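Local coordinates for putative glyoxalase superfamily protein (Ralstonia eutropha, PDB 3IUZ) that probably acts as an iron(II)-dependent dioxygenase that converts 2-oxoadipate to 2-hydroxyglutarate with loss of carbon dioxide, at residues Q47-V52 with G198-C203; A43-A48 with R108-R113. One frame throughout, in Å; residues are numbered along the deposited sequence.

Contact 1: residues Q47-V52 with G198-C203; sequences QALNMV and GLLVPC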
loop_
_atom_site.group_PDB
_atom_site.type_symbol
_atom_site.label_atom_id
_atom_site.label_comp_id
_atom_site.label_asym_id
_atom_site.label_seq_id
_atom_site.Cartn_x
_atom_site.Cartn_y
_atom_site.Cartn_z
ATOM N N GLN A 47 8.392 -2.575 9.674
ATOM C CA GLN A 47 9.117 -3.154 8.549
ATOM C C GLN A 47 8.532 -4.534 8.166
ATOM O O GLN A 47 8.255 -4.769 6.956
ATOM C CB GLN A 47 10.601 -3.244 8.862
ATOM C CG GLN A 47 11.453 -3.954 7.821
ATOM C CD GLN A 47 11.520 -3.240 6.539
ATOM O OE1 GLN A 47 11.301 -2.029 6.462
ATOM N NE2 GLN A 47 11.852 -3.991 5.480
ATOM N N ALA A 48 8.250 -5.377 9.171
ATOM C CA ALA A 48 7.651 -6.711 8.895
ATOM C C ALA A 48 6.274 -6.571 8.313
ATOM O O ALA A 48 5.988 -7.258 7.296
ATOM C CB ALA A 48 7.636 -7.613 10.071
ATOM N N LEU A 49 5.441 -5.686 8.870
ATOM C CA LEU A 49 4.102 -5.456 8.269
ATOM C C LEU A 49 4.245 -5.097 6.772
ATOM O O LEU A 49 3.526 -5.652 5.924
ATOM C CB LEU A 49 3.310 -4.371 8.972
ATOM C CG LEU A 49 2.024 -3.872 8.329
ATOM C CD1 LEU A 49 0.976 -5.012 8.281
ATOM C CD2 LEU A 49 1.473 -2.607 9.014
ATOM N N ASN A 50 5.156 -4.164 6.479
ATOM C CA ASN A 50 5.355 -3.702 5.128
ATOM C C ASN A 50 5.723 -4.831 4.190
ATOM O O ASN A 50 5.263 -4.849 3.070
ATOM C CB ASN A 50 6.439 -2.627 5.041
ATOM C CG ASN A 50 5.958 -1.289 5.562
ATOM O OD1 ASN A 50 4.776 -1.159 5.870
ATOM N ND2 ASN A 50 6.896 -0.310 5.749
HETATM N N MSE A 51 6.572 -5.733 4.665
HETATM C CA MSE A 51 7.006 -6.826 3.877
HETATM C C MSE A 51 5.844 -7.813 3.604
HETATM O O MSE A 51 5.794 -8.418 2.529
HETATM C CB MSE A 51 8.212 -7.502 4.561
HETATM C CG MSE A 51 9.532 -6.608 4.548
HETATM SE SE MSE A 51 10.899 -7.393 5.564
HETATM C CE MSE A 51 11.679 -8.596 4.257
ATOM N N VAL A 52 4.962 -8.012 4.599
ATOM C CA VAL A 52 3.826 -8.891 4.447
ATOM C C VAL A 52 2.908 -8.283 3.414
ATOM O O VAL A 52 2.421 -8.999 2.510
ATOM C CB VAL A 52 3.122 -9.168 5.787
ATOM C CG1 VAL A 52 1.814 -9.939 5.554
ATOM C CG2 VAL A 52 4.099 -9.896 6.734
ATOM N N GLY A 198 -0.854 -9.648 11.739
ATOM C CA GLY A 198 -1.949 -10.463 11.193
ATOM C C GLY A 198 -3.286 -9.725 11.191
ATOM O O GLY A 198 -4.107 -9.925 10.310
ATOM N N LEU A 199 -3.493 -8.879 12.197
ATOM C CA LEU A 199 -4.760 -8.182 12.368
ATOM C C LEU A 199 -4.770 -6.943 11.543
ATOM O O LEU A 199 -5.850 -6.485 11.149
ATOM C CB LEU A 199 -5.000 -7.798 13.822
ATOM C CG LEU A 199 -5.264 -8.968 14.783
ATOM C CD1 LEU A 199 -5.188 -8.452 16.258
ATOM C CD2 LEU A 199 -6.627 -9.585 14.433
ATOM N N LEU A 200 -3.596 -6.401 11.249
ATOM C CA LEU A 200 -3.548 -5.182 10.451
ATOM C C LEU A 200 -3.642 -5.454 8.960
ATOM O O LEU A 200 -4.165 -4.612 8.215
ATOM C CB LEU A 200 -2.280 -4.369 10.726
ATOM C CG LEU A 200 -2.175 -3.777 12.142
ATOM C CD1 LEU A 200 -0.856 -2.979 12.282
ATOM C CD2 LEU A 200 -3.406 -2.861 12.476
ATOM N N VAL A 201 -3.114 -6.589 8.517
ATOM C CA VAL A 201 -3.062 -6.858 7.084
ATOM C C VAL A 201 -4.459 -6.769 6.411
ATOM O O VAL A 201 -4.570 -6.151 5.323
ATOM C CB VAL A 201 -2.317 -8.166 6.783
ATOM C CG1 VAL A 201 -2.651 -8.687 5.354
ATOM C CG2 VAL A 201 -0.784 -7.972 7.016
ATOM N N PRO A 202 -5.514 -7.290 7.048
ATOM C CA PRO A 202 -6.848 -7.182 6.438
ATOM C C PRO A 202 -7.442 -5.779 6.350
ATOM O O PRO A 202 -8.476 -5.614 5.694
ATOM C CB PRO A 202 -7.712 -8.122 7.317
ATOM C CG PRO A 202 -6.733 -9.119 7.844
ATOM C CD PRO A 202 -5.545 -8.215 8.189
ATOM N N CYS A 203 -6.800 -4.755 6.948
ATOM C CA CYS A 203 -7.249 -3.378 6.768
ATOM C C CYS A 203 -6.914 -2.850 5.378
ATOM O O CYS A 203 -7.554 -1.902 4.871
ATOM C CB CYS A 203 -6.592 -2.446 7.814
ATOM S SG CYS A 203 -6.949 -2.888 9.545
#
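Helix-to-helix packing in the helical layer beside the mixed sheet brings L49 and V52, one turn apart on helix 42-60, against L200 and V201, where helix 190-200 runs into a 3-10 turn at 201-203. Four aliphatic side chains carry the whole junction. L49 uses both of its methyls. L49 CD1 lies 3.7 Å from V201 CG2, the two side chains sliding past each other in opposite directions, while L49 CD2 reaches L200 CD1 at 4.0 Å, where the leucines cross at about a right angle. The L49 CD1 methyl also sits 4.1 Å from CB of L200, so the fork of L49 bridges two consecutive residues. With CG of L49 anti to the backbone N (chi1 170°), the isobutyl group extends across the gap between the backbones; the nearest CA pair, L49 and V201, is 7.4 Å apart. V201 answers with a single methyl: CG2, set opposite its own carbonyl carbon and next to its backbone N, fits between the two residues of helix 42-60, and V201 CG2 touches V52 CG1 at 3.6 Å as well as L49. V52 meets it crosswise, through CG1. The 3-10 turn is closed by a backbone bond from C203 N to L200 O, 2.9 Å, which spans V201 and holds the turn carrying it. I197 of helix 190-200 continues the apolar seam along A48, L49 and V52, L10 of helix 4-14 packs on V52, and I106 of helix 101-110 lies on L200. No hydrogen bond or charge pair crosses between the segments, so their direct attachment rests on dispersion and on the burial of 171 Å² of mostly hydrocarbon surface, with methyl shape rather than polar geometry setting how the two elements fit.

Contact 2: residues A43-A48 with R108-R113; sequences AEIAQA and RPLGYR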
loop_
_atom_site.group_PDB
_atom_site.type_symbol
_atom_site.label_atom_id
_atom_site.label_comp_id
_atom_site.label_asym_id
_atom_site.label_seq_id
_atom_site.Cartn_x
_atom_site.Cartn_y
_atom_site.Cartn_z
ATOM N N ALA A 43 9.713 -0.273 15.076
ATOM C CA ALA A 43 10.415 -0.280 13.778
ATOM C C ALA A 43 10.433 -1.676 13.124
ATOM O O ALA A 43 10.156 -1.838 11.928
ATOM C CB ALA A 43 11.826 0.209 13.941
ATOM N N GLU A 44 10.837 -2.681 13.882
ATOM C CA GLU A 44 10.793 -4.044 13.376
ATOM C C GLU A 44 9.372 -4.457 12.923
ATOM O O GLU A 44 9.205 -5.099 11.868
ATOM C CB GLU A 44 11.279 -5.014 14.437
ATOM C CG GLU A 44 12.775 -4.857 14.781
ATOM C CD GLU A 44 13.233 -5.636 15.993
ATOM O OE1 GLU A 44 12.387 -6.131 16.786
ATOM O OE2 GLU A 44 14.467 -5.759 16.154
ATOM N N ILE A 45 8.369 -4.115 13.731
ATOM C CA ILE A 45 7.019 -4.485 13.413
ATOM C C ILE A 45 6.572 -3.769 12.143
ATOM O O ILE A 45 5.917 -4.374 11.259
ATOM C CB ILE A 45 6.059 -4.222 14.601
ATOM C CG1 ILE A 45 6.337 -5.251 15.696
ATOM C CG2 ILE A 45 4.575 -4.266 14.180
ATOM C CD1 ILE A 45 5.846 -4.784 17.141
ATOM N N ALA A 46 6.901 -2.481 12.053
ATOM C CA ALA A 46 6.494 -1.695 10.892
ATOM C C ALA A 46 7.111 -2.243 9.608
ATOM O O ALA A 46 6.429 -2.355 8.571
ATOM C CB ALA A 46 6.848 -0.223 11.073
ATOM N N GLN A 47 8.392 -2.575 9.674
ATOM C CA GLN A 47 9.117 -3.154 8.549
ATOM C C GLN A 47 8.532 -4.534 8.166
ATOM O O GLN A 47 8.255 -4.769 6.956
ATOM C CB GLN A 47 10.601 -3.244 8.862
ATOM C CG GLN A 47 11.453 -3.954 7.821
ATOM C CD GLN A 47 11.520 -3.240 6.539
ATOM O OE1 GLN A 47 11.301 -2.029 6.462
ATOM N NE2 GLN A 47 11.852 -3.991 5.480
ATOM N N ALA A 48 8.250 -5.377 9.171
ATOM C CA ALA A 48 7.651 -6.711 8.895
ATOM C C ALA A 48 6.274 -6.571 8.313
ATOM O O ALA A 48 5.988 -7.258 7.296
ATOM C CB ALA A 48 7.636 -7.613 10.071
ATOM N N ARG A 108 0.223 6.009 12.710
ATOM C CA ARG A 108 0.770 6.922 13.721
ATOM C C ARG A 108 1.271 6.115 14.922
ATOM O O ARG A 108 2.423 6.229 15.260
ATOM C CB ARG A 108 -0.242 7.998 14.096
ATOM C CG ARG A 108 -0.511 8.971 12.972
ATOM C CD ARG A 108 0.603 9.967 12.714
ATOM N NE ARG A 108 0.613 10.980 13.746
ATOM C CZ ARG A 108 1.626 11.309 14.525
ATOM N NH1 ARG A 108 2.815 10.727 14.424
ATOM N NH2 ARG A 108 1.430 12.239 15.464
ATOM N N PRO A 109 0.447 5.236 15.509
ATOM C CA PRO A 109 0.994 4.453 16.625
ATOM C C PRO A 109 2.089 3.434 16.213
ATOM O O PRO A 109 2.912 3.029 17.031
ATOM C CB PRO A 109 -0.243 3.751 17.181
ATOM C CG PRO A 109 -1.248 3.787 16.035
ATOM C CD PRO A 109 -1.018 5.062 15.387
ATOM N N LEU A 110 2.122 3.007 14.956
ATOM C CA LEU A 110 3.264 2.234 14.440
ATOM C C LEU A 110 4.591 3.002 14.400
ATOM O O LEU A 110 5.640 2.382 14.302
ATOM C CB LEU A 110 3.016 1.709 13.054
ATOM C CG LEU A 110 2.050 0.516 12.952
ATOM C CD1 LEU A 110 1.755 0.194 11.434
ATOM C CD2 LEU A 110 2.496 -0.755 13.731
ATOM N N GLY A 111 4.525 4.335 14.448
ATOM C CA GLY A 111 5.722 5.161 14.455
ATOM C C GLY A 111 5.886 6.065 13.236
ATOM O O GLY A 111 6.914 6.690 13.089
ATOM N N TYR A 112 4.904 6.109 12.330
ATOM C CA TYR A 112 4.970 7.011 11.180
ATOM C C TYR A 112 4.564 8.461 11.546
ATOM O O TYR A 112 3.771 8.702 12.459
ATOM C CB TYR A 112 4.085 6.526 10.011
ATOM C CG TYR A 112 4.594 5.249 9.391
ATOM C CD1 TYR A 112 4.240 4.017 9.922
ATOM C CD2 TYR A 112 5.421 5.274 8.257
ATOM C CE1 TYR A 112 4.696 2.833 9.348
ATOM C CE2 TYR A 112 5.908 4.113 7.709
ATOM C CZ TYR A 112 5.536 2.896 8.249
ATOM O OH TYR A 112 6.003 1.727 7.706
ATOM N N ARG A 113 5.097 9.404 10.753
ATOM C CA ARG A 113 4.766 10.805 10.818
ATOM C C ARG A 113 4.511 11.300 9.426
ATOM O O ARG A 113 5.142 10.855 8.477
ATOM C CB ARG A 113 5.941 11.610 11.346
ATOM C CG ARG A 113 6.297 11.270 12.766
ATOM C CD ARG A 113 7.559 12.024 13.166
ATOM N NE ARG A 113 7.889 11.749 14.555
ATOM C CZ ARG A 113 9.118 11.836 15.074
ATOM N NH1 ARG A 113 10.159 12.168 14.307
ATOM N NH2 ARG A 113 9.313 11.572 16.372
HETATM O O HOH W 1 4.523 -0.542 8.428
#
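I45 turns CG2 anti to its backbone N, and L110, with chi1 -75°, has CG opposite its carbonyl carbon; the two side chains therefore meet by their methyls, I45 CG2 to L110 CD2 at 4.1 Å, crossing at about a right angle. Y112 has a similar first torsion (chi1 -68°), which sends its ring back to helix 42-60. A46 CB approaches the Y112 ring obliquely, 4.1 Å from Y112 CE1 and 4.0 Å from Y112 OH. A small methyl here lets the backbones come close, A46 CA to L110 CA being 6.2 Å. Water 1 links the two sides: it donates to A46 O at 2.6 Å and lies 2.8 Å from Y112 OH, a hydroxyl whose protein partner is N50 of the same helix. H132 and F142 meet the ring of Y112 edge-to-face, and L182 of helix 173-185 packs on both I45 and L110. On the far side of the turn, R108 NH1 donates to Y112 O at 3.0 Å in a nearly straight bond (165°), in the carbonyl plane and in the plane of the guanidinium, fastening the helix end to the strand. G111, with positive phi, makes the reversal: this is a Schellman motif, here ending helix 101-110 and leading directly into strand 112-120 of the mixed sheet, with helix 42-60 packed against the junction.

Overall arrangement
Contacts 1 and 2 use successive parts of helix 42-60, with centres 10 Å apart; their segments share Q47 and A48, though the touching residues are L49 and V52 in contact 1 and I45 and A46 in contact 2. L110 of contact 2 joins their apolar parts: L110 CD1 lies 3.7 Å from L49 CD2 and 4.2 Å from L200 CD1, so the three leucines form one cluster. A polar link runs beside it, with N50 ND2 3.0 Å from Y112 OH. Contact 1 joins helix to helix, and contact 2 joins the helix to the start of a sheet strand. No iron is modelled, so their relation to the metal site is not defined here.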